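PDB 4E2A: putative acetyltransferase from Streptococcus mutans, which probably transfers an acyl group, such as acetyl, from a coenzyme A thioester to an acceptor that has not been identified, as GNAT-family acetyltransferases do. Local coordinates for residues Ser36-Arg41 with Leu140-Gln145; Gly107-Asn112 with Phe147-Glu152. All coordinates share one frame; numbering follows the deposited sequence.

Contact 1 (Ser36-Arg41 with Leu140-Gln145)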
loop_
_atom_site.group_PDB
_atom_site.type_symbol
_atom_site.label_atom_id
_atom_site.label_comp_id
_atom_site.label_asym_id
_atom_site.label_seq_id
_atom_site.Cartn_x
_atom_site.Cartn_y
_atom_site.Cartn_z
ATOM N N SER B 36 -4.534 -12.199 -38.384
ATOM C CA SER B 36 -4.430 -13.371 -37.521
ATOM C C SER B 36 -5.772 -13.692 -36.867
ATOM O O SER B 36 -6.827 -13.204 -37.286
ATOM C CB SER B 36 -3.355 -13.150 -36.444
ATOM O OG SER B 36 -3.092 -14.333 -35.701
ATOM N N GLN B 37 -5.718 -14.520 -35.836
ATOM C CA GLN B 37 -6.894 -14.861 -35.061
ATOM C C GLN B 37 -7.009 -13.961 -33.826
ATOM O O GLN B 37 -7.937 -14.092 -33.023
ATOM C CB GLN B 37 -6.818 -16.326 -34.633
ATOM C CG GLN B 37 -6.959 -17.320 -35.780
ATOM C CD GLN B 37 -8.244 -17.116 -36.579
ATOM O OE1 GLN B 37 -8.997 -16.172 -36.338
ATOM N NE2 GLN B 37 -8.495 -18.006 -37.539
ATOM N N VAL B 38 -6.064 -13.042 -33.691
ATOM C CA VAL B 38 -5.930 -12.254 -32.474
ATOM C C VAL B 38 -6.421 -10.824 -32.639
ATOM O O VAL B 38 -6.117 -10.162 -33.631
ATOM C CB VAL B 38 -4.473 -12.240 -32.000
ATOM C CG1 VAL B 38 -4.325 -11.339 -30.781
ATOM C CG2 VAL B 38 -4.020 -13.658 -31.672
ATOM N N GLU B 39 -7.190 -10.357 -31.659
ATOM C CA GLU B 39 -7.689 -8.991 -31.652
ATOM C C GLU B 39 -7.466 -8.344 -30.287
ATOM O O GLU B 39 -7.539 -9.012 -29.252
ATOM C CB GLU B 39 -9.184 -8.976 -31.981
ATOM C CG GLU B 39 -9.784 -7.578 -32.040
ATOM C CD GLU B 39 -11.280 -7.585 -32.311
ATOM O OE1 GLU B 39 -11.866 -8.690 -32.397
ATOM O OE2 GLU B 39 -11.864 -6.482 -32.430
ATOM N N ILE B 40 -7.189 -7.049 -30.289
ATOM C CA ILE B 40 -7.060 -6.292 -29.053
ATOM C C ILE B 40 -7.980 -5.104 -29.168
ATOM O O ILE B 40 -7.887 -4.343 -30.125
ATOM C CB ILE B 40 -5.614 -5.773 -28.826
ATOM C CG1 ILE B 40 -4.640 -6.947 -28.689
ATOM C CG2 ILE B 40 -5.542 -4.875 -27.561
ATOM C CD1 ILE B 40 -3.179 -6.525 -28.636
ATOM N N ARG B 41 -8.862 -4.933 -28.189
ATOM C CA ARG B 41 -9.822 -3.838 -28.214
ATOM C C ARG B 41 -10.348 -3.561 -26.805
ATOM O O ARG B 41 -10.210 -4.394 -25.901
ATOM C CB ARG B 41 -10.998 -4.162 -29.161
ATOM C CG ARG B 41 -11.811 -5.391 -28.745
ATOM C CD ARG B 41 -13.219 -5.424 -29.355
ATOM N NE ARG B 41 -13.884 -6.710 -29.139
ATOM C CZ ARG B 41 -14.542 -7.055 -28.034
ATOM N NH1 ARG B 41 -14.636 -6.201 -27.026
ATOM N NH2 ARG B 41 -15.105 -8.257 -27.937
ATOM N N LEU B 140 1.857 -18.356 -26.010
ATOM C CA LEU B 140 1.468 -18.122 -27.400
ATOM C C LEU B 140 1.933 -16.744 -27.872
ATOM O O LEU B 140 1.662 -16.336 -29.004
ATOM C CB LEU B 140 -0.053 -18.206 -27.526
ATOM C CG LEU B 140 -0.690 -19.499 -27.026
ATOM C CD1 LEU B 140 -2.208 -19.371 -26.974
ATOM C CD2 LEU B 140 -0.241 -20.666 -27.906
ATOM N N GLY B 141 2.614 -16.021 -26.991
ATOM C CA GLY B 141 3.069 -14.676 -27.312
ATOM C C GLY B 141 2.047 -13.588 -27.044
ATOM O O GLY B 141 2.259 -12.415 -27.383
ATOM N N LEU B 142 0.925 -13.935 -26.422
ATOM C CA LEU B 142 -0.112 -12.914 -26.269
ATOM C C LEU B 142 0.289 -11.842 -25.250
ATOM O O LEU B 142 -0.084 -10.685 -25.391
ATOM C CB LEU B 142 -1.445 -13.532 -25.893
ATOM C CG LEU B 142 -2.052 -14.524 -26.893
ATOM C CD1 LEU B 142 -3.255 -15.183 -26.251
ATOM C CD2 LEU B 142 -2.435 -13.864 -28.229
ATOM N N GLY B 143 1.056 -12.220 -24.230
ATOM C CA GLY B 143 1.479 -11.251 -23.218
ATOM C C GLY B 143 2.357 -10.147 -23.818
ATOM O O GLY B 143 2.150 -8.947 -23.601
ATOM N N LYS B 144 3.357 -10.573 -24.573
ATOM C CA LYS B 144 4.242 -9.660 -25.274
ATOM C C LYS B 144 3.442 -8.752 -26.194
ATOM O O LYS B 144 3.650 -7.539 -26.220
ATOM C CB LYS B 144 5.281 -10.446 -26.077
ATOM C CG LYS B 144 6.145 -9.603 -26.966
ATOM C CD LYS B 144 7.313 -10.396 -27.521
ATOM C CE LYS B 144 8.044 -9.618 -28.608
ATOM N NZ LYS B 144 9.192 -10.398 -29.166
ATOM N N GLN B 145 2.511 -9.334 -26.941
ATOM C CA GLN B 145 1.717 -8.543 -27.871
ATOM C C GLN B 145 0.880 -7.491 -27.137
ATOM O O GLN B 145 0.764 -6.363 -27.587
ATOM C CB GLN B 145 0.802 -9.447 -28.696
ATOM C CG GLN B 145 0.182 -8.766 -29.895
ATOM C CD GLN B 145 -0.555 -9.743 -30.787
ATOM O OE1 GLN B 145 -0.338 -10.959 -30.710
ATOM N NE2 GLN B 145 -1.443 -9.221 -31.633
#
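Q145, whose side chain lies against V38 of the edge strand, is held by the first turn of its helix: its backbone N donates to G141 O at 3.1 Å. G141 occupies the N-cap position, with a positive phi of 86° at which a side chain would press on the preceding carbonyl oxygen, so glycine suits the place. From this anchored residue the glutamine chain runs out extended, CG anti to the backbone N (chi1 -167°), and meets V38 coming from the opposite direction. The V38 methyl CG1 rests against the terminal amide, 3.7 Å from Q145 NE2. Q145 is exposed, and a glutamine suits the place: its stem CG can lie by I40 while the amide rests on V38 and can still meet water. The other V38 branch, CG2, turns to L142 and stands 3.8 Å from L142 CD2. That leucine methyl also lies 4.1 Å from V38 CG1, so the forked valine is engaged on both branches. Two residues further along the same strand face, I40 reaches CD1 to 4.1 Å from Q145 O and 4.2 Å from Q145 CG, on the sheet-facing side of the first helical turn. The intervening E39 projects from the other face, where its carboxylate makes a long salt bridge with R41. Segment 140-145 holds the two glycines, G141 and G143, that end the Q-x-x-G-x-G signature of GNAT proteins, whose loop and helix start usually receive the pyrophosphate of coenzyme A; the same role is probable here. Strand 38-42 forms one border of the chain's sheet, hydrogen-bonded through E39 and R41 to L100 and F98 of strand 94-101. I99 of that strand touches V38, I40 and L142; farther along the helix, L146 and F149 also pack on I40.

Contact 2 (Gly107-Asn112 with Phe147-Glu152)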
loop_
_atom_site.group_PDB
_atom_site.type_symbol
_atom_site.label_atom_id
_atom_site.label_comp_id
_atom_site.label_asym_id
_atom_site.label_seq_id
_atom_site.Cartn_x
_atom_site.Cartn_y
_atom_site.Cartn_z
ATOM N N GLY B 107 -7.083 -12.534 -22.165
ATOM C CA GLY B 107 -6.387 -11.751 -21.168
ATOM C C GLY B 107 -6.843 -10.303 -21.182
ATOM O O GLY B 107 -7.711 -9.921 -21.975
ATOM N N PHE B 108 -6.273 -9.499 -20.291
ATOM C CA PHE B 108 -6.696 -8.108 -20.169
ATOM C C PHE B 108 -5.585 -7.169 -19.712
ATOM O O PHE B 108 -4.554 -7.592 -19.165
ATOM C CB PHE B 108 -7.962 -7.998 -19.302
ATOM C CG PHE B 108 -7.707 -8.172 -17.833
ATOM C CD1 PHE B 108 -7.498 -7.059 -17.019
ATOM C CD2 PHE B 108 -7.654 -9.437 -17.271
ATOM C CE1 PHE B 108 -7.254 -7.209 -15.660
ATOM C CE2 PHE B 108 -7.406 -9.607 -15.899
ATOM C CZ PHE B 108 -7.200 -8.493 -15.097
ATOM N N LEU B 109 -5.820 -5.875 -19.942
ATOM C CA LEU B 109 -4.808 -4.859 -19.801
ATOM C C LEU B 109 -5.478 -3.615 -19.218
ATOM O O LEU B 109 -6.494 -3.175 -19.739
ATOM C CB LEU B 109 -4.185 -4.531 -21.176
ATOM C CG LEU B 109 -3.465 -3.176 -21.244
ATOM C CD1 LEU B 109 -2.202 -3.184 -20.379
ATOM C CD2 LEU B 109 -3.176 -2.712 -22.711
ATOM N N LYS B 110 -4.948 -3.071 -18.119
ATOM C CA LYS B 110 -5.485 -1.780 -17.654
ATOM C C LYS B 110 -4.417 -0.702 -17.656
ATOM O O LYS B 110 -3.320 -0.894 -17.102
ATOM C CB LYS B 110 -6.169 -1.886 -16.276
ATOM C CG LYS B 110 -6.754 -0.564 -15.743
ATOM C CD LYS B 110 -7.398 -0.758 -14.354
ATOM C CE LYS B 110 -8.206 0.485 -13.934
ATOM N NZ LYS B 110 -7.402 1.532 -13.212
ATOM N N VAL B 111 -4.730 0.429 -18.290
ATOM C CA VAL B 111 -3.802 1.572 -18.317
ATOM C C VAL B 111 -4.417 2.847 -17.713
ATOM O O VAL B 111 -5.614 3.038 -17.777
ATOM C CB VAL B 111 -3.246 1.835 -19.745
ATOM C CG1 VAL B 111 -2.322 0.667 -20.163
ATOM C CG2 VAL B 111 -4.376 2.009 -20.731
ATOM N N ASN B 112 -3.592 3.694 -17.098
ATOM C CA ASN B 112 -4.079 4.908 -16.454
ATOM C C ASN B 112 -3.279 6.148 -16.834
ATOM O O ASN B 112 -2.088 6.064 -17.144
ATOM C CB ASN B 112 -4.019 4.804 -14.924
ATOM C CG ASN B 112 -4.600 3.519 -14.378
ATOM O OD1 ASN B 112 -3.991 2.884 -13.517
ATOM N ND2 ASN B 112 -5.786 3.155 -14.829
ATOM N N PHE B 147 1.566 -6.192 -24.097
ATOM C CA PHE B 147 2.493 -5.214 -23.532
ATOM C C PHE B 147 2.974 -4.237 -24.598
ATOM O O PHE B 147 3.023 -3.030 -24.361
ATOM C CB PHE B 147 3.677 -5.881 -22.827
ATOM C CG PHE B 147 4.562 -4.913 -22.052
ATOM C CD1 PHE B 147 4.143 -4.371 -20.840
ATOM C CD2 PHE B 147 5.815 -4.565 -22.529
ATOM C CE1 PHE B 147 4.956 -3.489 -20.123
ATOM C CE2 PHE B 147 6.646 -3.689 -21.817
ATOM C CZ PHE B 147 6.220 -3.154 -20.609
ATOM N N GLU B 148 3.294 -4.753 -25.783
ATOM C CA GLU B 148 3.687 -3.900 -26.892
ATOM C C GLU B 148 2.558 -2.969 -27.360
ATOM O O GLU B 148 2.809 -1.821 -27.749
ATOM C CB GLU B 148 4.262 -4.752 -28.039
ATOM C CG GLU B 148 5.444 -5.590 -27.561
ATOM C CD GLU B 148 6.401 -6.012 -28.668
ATOM O OE1 GLU B 148 6.014 -5.915 -29.845
ATOM O OE2 GLU B 148 7.543 -6.422 -28.342
ATOM N N PHE B 149 1.318 -3.454 -27.309
ATOM C CA PHE B 149 0.159 -2.610 -27.580
ATOM C C PHE B 149 0.065 -1.489 -26.535
ATOM O O PHE B 149 -0.247 -0.336 -26.869
ATOM C CB PHE B 149 -1.130 -3.455 -27.608
ATOM C CG PHE B 149 -2.399 -2.650 -27.747
ATOM C CD1 PHE B 149 -2.939 -2.378 -29.010
ATOM C CD2 PHE B 149 -3.076 -2.182 -26.614
ATOM C CE1 PHE B 149 -4.117 -1.629 -29.149
ATOM C CE2 PHE B 149 -4.259 -1.449 -26.737
ATOM C CZ PHE B 149 -4.782 -1.167 -28.014
ATOM N N ALA B 150 0.309 -1.830 -25.270
ATOM C CA ALA B 150 0.293 -0.822 -24.203
ATOM C C ALA B 150 1.316 0.287 -24.438
ATOM O O ALA B 150 0.990 1.464 -24.252
ATOM C CB ALA B 150 0.516 -1.457 -22.821
ATOM N N LEU B 151 2.536 -0.082 -24.837
ATOM C CA LEU B 151 3.590 0.906 -25.152
ATOM C C LEU B 151 3.227 1.806 -26.333
ATOM O O LEU B 151 3.557 3.003 -26.348
ATOM C CB LEU B 151 4.918 0.208 -25.458
ATOM C CG LEU B 151 5.485 -0.651 -24.331
ATOM C CD1 LEU B 151 6.779 -1.309 -24.775
ATOM C CD2 LEU B 151 5.689 0.195 -23.062
ATOM N N GLU B 152 2.567 1.236 -27.337
ATOM C CA GLU B 152 2.118 2.042 -28.473
ATOM C C GLU B 152 0.979 3.005 -28.086
ATOM O O GLU B 152 0.971 4.165 -28.504
ATOM C CB GLU B 152 1.739 1.159 -29.662
ATOM C CG GLU B 152 1.328 1.950 -30.890
ATOM C CD GLU B 152 2.384 2.961 -31.347
ATOM O OE1 GLU B 152 3.588 2.768 -31.055
ATOM O OE2 GLU B 152 2.000 3.953 -32.011
#
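L109 and F149 both carry CG trans to the backbone N (chi1 160° and 174°), which sends the leucine from the strand toward the helix and brings the phenyl ring from the flank of the helix toward L109. The leucine methyl CD2 arrives at the edge of the F149 ring, nearly in its plane, 3.9 Å from F149 CD2. The same methyl is 3.9 Å from A150 CB, and the sister methyl completes a fork around that alanine, L109 CD1 being 4.0 Å from A150 CB. Alanine suits this place on the helix, its CB directed at the strand: one small methyl lets the backbones come close, and L109 reaches it with both methyls. V111, two residues on and on the same strand face, adds a looser touch, its CG1 4.4 Å from A150 CB. The touching side chains are all apolar and mostly buried. Strand and helix run in nearly the same direction, with axes 9.8 Å apart and a signed crossing angle of -24°, a spacing usual for a helix laid on a sheet. Strand 104-113 lies between strands 94-101 and 125-133. Y97 of the former touches L109 and meets the F149 ring edge-to-face, while on the reverse side of the sheet F108 packs against helix 48-63.

In the fold
Contacts 1 and 2 use consecutive parts of helix 142-157, which lies on one face of the sheet, slightly skewed to strand 104-113, and meets border strand 38-42 with its start and strand 104-113 with its middle. Their centres are 11 Å apart, and they join directly where I40 CG2 approaches F149 CE2 at 3.7 Å. Burial deepens along the helix, from contact 1, centred 15 Å from the chain's centre, to contact 2 at 7 Å. Strand 94-101 runs between the two strands and feeds both contacts. The helix links parallel strands 125-133 and 161-167; its start is where the cofactor would be expected, as in other GNAT proteins, whereas contact 2 lies deeper.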